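Local coordinates for protein D-ribitol-5-phosphate phosphatase (Bacteroides thetaiotaomicron, PDB 4JB3) that removes the phosphate from D-ribitol 5-phosphate and D-ribitol 1-phosphate, and can also dephosphorylate the riboflavin precursor 5-amino-6-(5-phospho-D-ribitylamino)uracil, at residues A[109-114]-A[144-149]. Residues are numbered along the deposited sequence; the frame is centred on the assembly and turned at random.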
ATOM      1  N   VAL A 109      -1.036 -12.615   1.101  1.00 16.83           N
ATOM      2  CA  VAL A 109      -1.098 -11.856   2.354  1.00 13.30           C
ATOM      3  C   VAL A 109      -0.965 -12.770   3.571  1.00 11.57           C
ATOM      4  O   VAL A 109      -1.464 -13.903   3.566  1.00 15.41           O
ATOM      5  CB  VAL A 109      -2.405 -11.023   2.456  1.00 18.81           C
ATOM      6  CG1 VAL A 109      -3.617 -11.925   2.497  1.00 23.50           C
ATOM      7  CG2 VAL A 109      -2.392 -10.126   3.677  1.00 18.21           C
ATOM      8  N   ASP A 110      -0.255 -12.296   4.590  1.00 10.82           N
ATOM      9  CA  ASP A 110      -0.218 -12.960   5.890  1.00  8.81           C
ATOM     10  C   ASP A 110      -1.524 -12.646   6.595  1.00 10.06           C
ATOM     11  O   ASP A 110      -1.775 -11.499   6.995  1.00 10.68           O
ATOM     12  CB  ASP A 110       0.962 -12.434   6.710  1.00  9.60           C
ATOM     13  CG  ASP A 110       1.095 -13.107   8.073  1.00 14.20           C
ATOM     14  OD1 ASP A 110       0.260 -13.968   8.417  1.00 13.07           O
ATOM     15  OD2 ASP A 110       2.060 -12.781   8.800  1.00 15.26           O
ATOM     16  N   LEU A 111      -2.367 -13.663   6.726  1.00  8.77           N
ATOM     17  CA  LEU A 111      -3.669 -13.488   7.345  1.00  8.59           C
ATOM     18  C   LEU A 111      -3.564 -13.045   8.809  1.00  9.14           C
ATOM     19  O   LEU A 111      -4.514 -12.492   9.353  1.00  9.63           O
ATOM     20  CB  LEU A 111      -4.492 -14.773   7.204  1.00  9.89           C
ATOM     21  CG  LEU A 111      -4.812 -15.116   5.748  1.00 13.73           C
ATOM     22  CD1 LEU A 111      -5.493 -16.462   5.624  1.00 15.85           C
ATOM     23  CD2 LEU A 111      -5.665 -14.022   5.143  1.00 14.98           C
ATOM     24  N   ARG A 112      -2.420 -13.267   9.453  1.00  7.98           N
ATOM     25  CA  ARG A 112      -2.252 -12.738  10.805  1.00  8.58           C
ATOM     26  C   ARG A 112      -2.367 -11.219  10.804  1.00  9.15           C
ATOM     27  O   ARG A 112      -2.909 -10.628  11.733  1.00  8.47           O
ATOM     28  CB  ARG A 112      -0.905 -13.144  11.404  1.00  7.52           C
ATOM     29  CG  ARG A 112      -0.723 -14.639  11.554  1.00  7.68           C
ATOM     30  CD  ARG A 112       0.640 -14.964  12.144  1.00  8.58           C
ATOM     31  NE  ARG A 112       1.739 -14.426  11.339  1.00  8.02           N
ATOM     32  CZ  ARG A 112       3.019 -14.541  11.671  1.00 10.60           C
ATOM     33  NH1 ARG A 112       3.369 -15.193  12.774  1.00 11.24           N
ATOM     34  NH2 ARG A 112       3.943 -14.002  10.887  1.00 13.05           N
ATOM     35  N   LYS A 113      -1.849 -10.578   9.766  1.00  6.93           N
ATOM     36  CA  LYS A 113      -1.885  -9.119   9.699  1.00  7.60           C
ATOM     37  C   LYS A 113      -3.302  -8.624   9.461  1.00 10.27           C
ATOM     38  O   LYS A 113      -3.728  -7.646  10.073  1.00  8.55           O
ATOM     39  CB  LYS A 113      -0.929  -8.608   8.618  1.00  7.95           C
ATOM     40  CG  LYS A 113       0.536  -8.786   9.016  1.00  8.52           C
ATOM     41  CD  LYS A 113       1.461  -8.238   7.931  1.00 10.45           C
ATOM     42  CE  LYS A 113       2.919  -8.283   8.377  1.00 11.02           C
ATOM     43  NZ  LYS A 113       3.801  -7.763   7.278  1.00 12.82           N
ATOM     44  N   LEU A 114      -4.030  -9.295   8.575  1.00  8.04           N
ATOM     45  CA  LEU A 114      -5.416  -8.912   8.311  1.00 10.08           C
ATOM     46  C   LEU A 114      -6.268  -9.072   9.562  1.00 10.49           C
ATOM     47  O   LEU A 114      -7.075  -8.195   9.876  1.00 10.17           O
ATOM     48  CB  LEU A 114      -6.008  -9.718   7.155  1.00  8.93           C
ATOM     49  CG  LEU A 114      -5.417  -9.422   5.781  1.00 10.91           C
ATOM     50  CD1 LEU A 114      -6.221 -10.136   4.705  1.00 10.88           C
ATOM     51  CD2 LEU A 114      -5.383  -7.913   5.515  1.00 11.58           C
ATOM     52  N   GLU A 144     -11.234 -11.734  -3.971  1.00 14.29           N
ATOM     53  CA  GLU A 144     -10.040 -12.520  -4.298  1.00 14.41           C
ATOM     54  C   GLU A 144      -8.780 -12.069  -3.557  1.00 14.94           C
ATOM     55  O   GLU A 144      -7.716 -12.652  -3.738  1.00 14.51           O
ATOM     56  CB  GLU A 144      -9.779 -12.510  -5.800  1.00 18.69           C
ATOM     57  CG  GLU A 144     -10.907 -13.093  -6.621  1.00 26.54           C
ATOM     58  CD  GLU A 144     -10.571 -13.138  -8.093  1.00 42.83           C
ATOM     59  OE1 GLU A 144     -10.206 -12.082  -8.653  1.00 45.55           O
ATOM     60  OE2 GLU A 144     -10.657 -14.234  -8.686  1.00 51.21           O
ATOM     61  N   PHE A 145      -8.907 -11.039  -2.729  1.00 11.93           N
ATOM     62  CA  PHE A 145      -7.773 -10.494  -1.978  1.00  9.88           C
ATOM     63  C   PHE A 145      -7.060 -11.585  -1.177  1.00 12.39           C
ATOM     64  O   PHE A 145      -5.819 -11.663  -1.176  1.00 13.96           O
ATOM     65  CB  PHE A 145      -8.285  -9.380  -1.063  1.00  8.70           C
ATOM     66  CG  PHE A 145      -7.234  -8.733  -0.209  1.00  8.42           C
ATOM     67  CD1 PHE A 145      -5.938  -8.530  -0.676  1.00  8.78           C
ATOM     68  CD2 PHE A 145      -7.563  -8.272   1.061  1.00  9.33           C
ATOM     69  CE1 PHE A 145      -4.986  -7.907   0.138  1.00  8.21           C
ATOM     70  CE2 PHE A 145      -6.619  -7.653   1.871  1.00 10.58           C
ATOM     71  CZ  PHE A 145      -5.323  -7.471   1.408  1.00 10.00           C
ATOM     72  N   SER A 146      -7.843 -12.431  -0.510  1.00 12.54           N
ATOM     73  CA  SER A 146      -7.289 -13.510   0.310  1.00 12.50           C
ATOM     74  C   SER A 146      -8.276 -14.649   0.467  1.00 13.29           C
ATOM     75  O   SER A 146      -9.426 -14.545   0.049  1.00 13.63           O
ATOM     76  CB  SER A 146      -6.906 -12.984   1.692  1.00 14.57           C
ATOM     77  OG  SER A 146      -7.988 -13.100   2.606  1.00 14.05           O
ATOM     78  N   SER A 147      -7.830 -15.734   1.093  1.00 15.16           N
ATOM     79  CA  SER A 147      -8.691 -16.890   1.316  1.00 16.93           C
ATOM     80  C   SER A 147      -9.835 -16.612   2.290  1.00 18.18           C
ATOM     81  O   SER A 147     -10.780 -17.399   2.373  1.00 24.38           O
ATOM     82  CB  SER A 147      -7.875 -18.075   1.817  1.00 18.83           C
ATOM     83  OG  SER A 147      -7.216 -17.755   3.030  1.00 21.03           O
ATOM     84  N   GLU A 148      -9.748 -15.509   3.031  1.00 16.76           N
ATOM     85  CA  GLU A 148     -10.841 -15.099   3.913  1.00 16.85           C
ATOM     86  C   GLU A 148     -11.997 -14.464   3.135  1.00 17.75           C
ATOM     87  O   GLU A 148     -13.105 -14.319   3.662  1.00 20.49           O
ATOM     88  CB  GLU A 148     -10.330 -14.148   5.005  1.00 19.10           C
ATOM     89  CG  GLU A 148      -9.526 -14.834   6.108  1.00 20.85           C
ATOM     90  CD  GLU A 148     -10.350 -15.844   6.889  1.00 28.58           C
ATOM     91  OE1 GLU A 148     -11.565 -15.609   7.076  1.00 37.07           O
ATOM     92  OE2 GLU A 148      -9.790 -16.880   7.308  1.00 27.73           O
ATOM     93  N   GLY A 149     -11.735 -14.079   1.888  1.00 12.80           N
ATOM     94  CA  GLY A 149     -12.791 -13.658   0.983  1.00 14.06           C
ATOM     95  C   GLY A 149     -13.324 -12.260   1.215  1.00 14.82           C
ATOM     96  O   GLY A 149     -14.408 -11.912   0.726  1.00 16.64           O
TER
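Leu114 and Phe145 meet at the buried end of this contact, their side chains arriving from opposite directions. Both leucine methyls reach the ring at CE2, with Leu114 CD1 lying 3.8 Å from Phe145 CE2 in an oblique approach. With CG anti to the backbone N (chi1 179°), the Phe145 ring extends to Leu114, and a large flat ring suits a spot where Trp139 packs edge-to-face against it and Val36 and Leu152 also touch it.

Aliphatic groups also rest on the serines. Val109 CG1 presses on Ser146 CB at 3.5 Å, while Leu111 spreads its two branches, CD1 to Ser147 OG (3.4 Å) and CD2 to Ser146 OG (3.6 Å). The CG of Glu148 adds a methylene beside Leu111 CD2, its chain bent at chi2.

In this HAD-family phosphatase the contact joins the start of helix 111-120 to the loop between helix 134-140 and strand 158-161, an edge strand of the parallel sheet.

The polar bonds lie within each segment. Ser146 OG accepts from Glu148 N at 3.0 Å, forming an ST turn at the head of a type I turn closed by Gly149 N to Ser146 O; glycine easily adopts the positive phi (77°) there. An alanine here, lacking the oxygen that Leu111 CD2 and Leu114 CD1 touch, would probably leave Glu148 N without this acceptor. In 109-114, Asp110 is the N-cap of helix 111-120: OD1 takes Arg112 N from above the carboxylate plane. Arg112 grips the same carboxylate side-on, NE and NH2 both bonding OD2 in the guanidinium plane; Arg112 NE lies 3.0 Å from Asp110 OD2, using its syn lone pair.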